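Putative nitrite reductase NADPH (Small subunit) oxidoreductase protein (PDB 3C0D) is probably the small subunit of an NAD(P)H-dependent nitrite reductase, a Rieske-like protein likely to take part in nitrate assimilation. Local coordinates at residues 61-66 with 75-80. Numbering follows the deposited sequence.
Sequences GDINGE and KQHFSL
I63 lays the end of its side chain over one face of the H77 ring, the main apolar contact between 61-66 and 75-80. The methyl CD1 sits 3.7 Å from the ring centroid and 23° off the ring normal, a CH-pi contact shifted toward the rim; H77 suits it by offering a flat face. CD1 is also 3.9 Å from H77 CB, so the methyl covers the root of the side chain as well as the ring. CG1 lies beside the backbone N of I63, and the extended chain beyond it (chi2 175°) carries the methyl outward to the imidazole. A beta-branched aliphatic suits this place because its CD1 reaches the imidazole while the side chain also touches C68 and L86. On the opposite face of the ring, K75 O stands 3.8 Å above the plane, again off centre. H77 N is hydrogen-bonded to E87 OE1.

The distance to be bridged follows from the sheet. Strands 59-62 and 77-79 are the outer members of a three-stranded antiparallel meander with 67-70 in the middle. I63 and E66 belong to the connection into that middle strand and reach across it to H77 and S79. Lying beside the larger sheet, the meander probably corresponds to the small subdomain that carries the [2Fe-2S] cluster in Rieske proteins. The connection includes G65, whose backbone angles would press a CB against the preceding carbonyl oxygen, reason enough for glycine.

The polar approach is looser. E66, whose flexible chain can fold back by bending at chi2 (89°), swings its carboxylate toward S79, bringing OE1 to 3.8 Å from S79 OG, too far for a hydrogen bond. A small hydroxyl fits S79, which is buried: OG hydrogen-bonds to S82 OG and weakly to K81 N.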
loop_
_atom_site.group_PDB
_atom_site.type_symbol
_atom_site.label_atom_id
_atom_site.label_comp_id
_atom_site.label_asym_id
_atom_site.label_seq_id
_atom_site.Cartn_x
_atom_site.Cartn_y
_atom_site.Cartn_z
ATOM N N GLY A 61 1.689 9.484 -6.985
ATOM C CA GLY A 61 1.231 10.667 -7.695
ATOM C C GLY A 61 -0.261 10.590 -7.914
ATOM O O GLY A 61 -0.854 9.543 -7.682
ATOM N N ASP A 62 -0.883 11.681 -8.354
ATOM C CA ASP A 62 -2.328 11.665 -8.597
ATOM C C ASP A 62 -2.682 11.466 -10.064
ATOM O O ASP A 62 -2.034 11.998 -10.959
ATOM C CB ASP A 62 -3.002 12.950 -8.076
ATOM C CG ASP A 62 -2.038 14.122 -7.956
ATOM O OD1 ASP A 62 -0.989 14.116 -8.645
ATOM O OD2 ASP A 62 -2.341 15.060 -7.177
ATOM N N ILE A 63 -3.705 10.668 -10.308
ATOM C CA ILE A 63 -4.140 10.424 -11.665
ATOM C C ILE A 63 -5.640 10.586 -11.601
ATOM O O ILE A 63 -6.324 9.838 -10.895
ATOM C CB ILE A 63 -3.753 9.017 -12.132
ATOM C CG1 ILE A 63 -2.234 8.903 -12.182
ATOM C CG2 ILE A 63 -4.324 8.739 -13.511
ATOM C CD1 ILE A 63 -1.768 7.516 -12.527
ATOM N N ASN A 64 -6.129 11.584 -12.336
ATOM C CA ASN A 64 -7.539 11.935 -12.373
ATOM C C ASN A 64 -8.088 11.875 -10.952
ATOM O O ASN A 64 -9.145 11.299 -10.692
ATOM C CB ASN A 64 -8.336 11.032 -13.342
ATOM C CG ASN A 64 -8.380 9.572 -12.915
ATOM O OD1 ASN A 64 -7.389 8.842 -13.022
ATOM N ND2 ASN A 64 -9.541 9.138 -12.430
ATOM N N GLY A 65 -7.335 12.473 -10.031
ATOM C CA GLY A 65 -7.736 12.503 -8.633
ATOM C C GLY A 65 -7.114 11.407 -7.782
ATOM O O GLY A 65 -5.937 11.487 -7.410
ATOM N N GLU A 66 -7.915 10.390 -7.463
ATOM C CA GLU A 66 -7.461 9.256 -6.652
ATOM C C GLU A 66 -6.036 8.851 -7.043
ATOM O O GLU A 66 -5.779 8.511 -8.198
ATOM C CB GLU A 66 -8.434 8.079 -6.827
ATOM C CG GLU A 66 -8.807 7.766 -8.273
ATOM C CD GLU A 66 -7.851 6.788 -8.929
ATOM O OE1 GLU A 66 -7.781 5.624 -8.468
ATOM O OE2 GLU A 66 -7.179 7.181 -9.910
ATOM N N LYS A 75 7.021 0.767 -15.004
ATOM C CA LYS A 75 6.198 1.950 -14.756
ATOM C C LYS A 75 4.668 1.876 -14.698
ATOM O O LYS A 75 4.022 2.928 -14.715
ATOM C CB LYS A 75 6.573 3.052 -15.757
ATOM C CG LYS A 75 8.037 3.427 -15.782
ATOM C CD LYS A 75 8.503 4.010 -14.456
ATOM C CE LYS A 75 9.943 4.530 -14.555
ATOM N NZ LYS A 75 10.921 3.470 -14.965
ATOM N N GLN A 76 4.069 0.688 -14.633
ATOM C CA GLN A 76 2.608 0.643 -14.564
ATOM C C GLN A 76 2.079 1.345 -13.303
ATOM O O GLN A 76 2.744 1.378 -12.265
ATOM C CB GLN A 76 2.096 -0.796 -14.601
ATOM C CG GLN A 76 2.213 -1.477 -15.953
ATOM C CD GLN A 76 3.481 -2.295 -16.095
ATOM O OE1 GLN A 76 3.740 -3.193 -15.299
ATOM N NE2 GLN A 76 4.274 -1.995 -17.118
ATOM N N HIS A 77 0.880 1.913 -13.399
ATOM C CA HIS A 77 0.275 2.627 -12.276
ATOM C C HIS A 77 -0.741 1.774 -11.538
ATOM O O HIS A 77 -1.634 1.184 -12.142
ATOM C CB HIS A 77 -0.398 3.904 -12.771
ATOM C CG HIS A 77 0.568 4.946 -13.236
ATOM N ND1 HIS A 77 1.266 5.755 -12.366
ATOM C CD2 HIS A 77 0.991 5.283 -14.477
ATOM C CE1 HIS A 77 2.079 6.542 -13.050
ATOM N NE2 HIS A 77 1.932 6.275 -14.332
ATOM N N PHE A 78 -0.610 1.722 -10.221
ATOM C CA PHE A 78 -1.530 0.940 -9.405
ATOM C C PHE A 78 -2.245 1.795 -8.363
ATOM O O PHE A 78 -1.590 2.422 -7.537
ATOM C CB PHE A 78 -0.765 -0.153 -8.675
ATOM C CG PHE A 78 -0.200 -1.210 -9.573
ATOM C CD1 PHE A 78 -0.953 -2.332 -9.903
ATOM C CD2 PHE A 78 1.113 -1.123 -10.032
ATOM C CE1 PHE A 78 -0.403 -3.367 -10.673
ATOM C CE2 PHE A 78 1.671 -2.148 -10.799
ATOM C CZ PHE A 78 0.909 -3.272 -11.117
ATOM N N SER A 79 -3.577 1.803 -8.394
ATOM C CA SER A 79 -4.378 2.560 -7.427
ATOM C C SER A 79 -4.159 2.135 -5.975
ATOM O O SER A 79 -4.391 0.975 -5.640
ATOM C CB SER A 79 -5.856 2.378 -7.716
ATOM O OG SER A 79 -6.595 2.626 -6.530
ATOM N N LEU A 80 -3.764 3.067 -5.107
ATOM C CA LEU A 80 -3.542 2.746 -3.690
ATOM C C LEU A 80 -4.808 2.304 -2.952
ATOM O O LEU A 80 -4.732 1.584 -1.947
ATOM C CB LEU A 80 -2.930 3.943 -2.943
ATOM C CG LEU A 80 -1.520 4.393 -3.338
ATOM C CD1 LEU A 80 -1.072 5.509 -2.412
ATOM C CD2 LEU A 80 -0.548 3.221 -3.264
#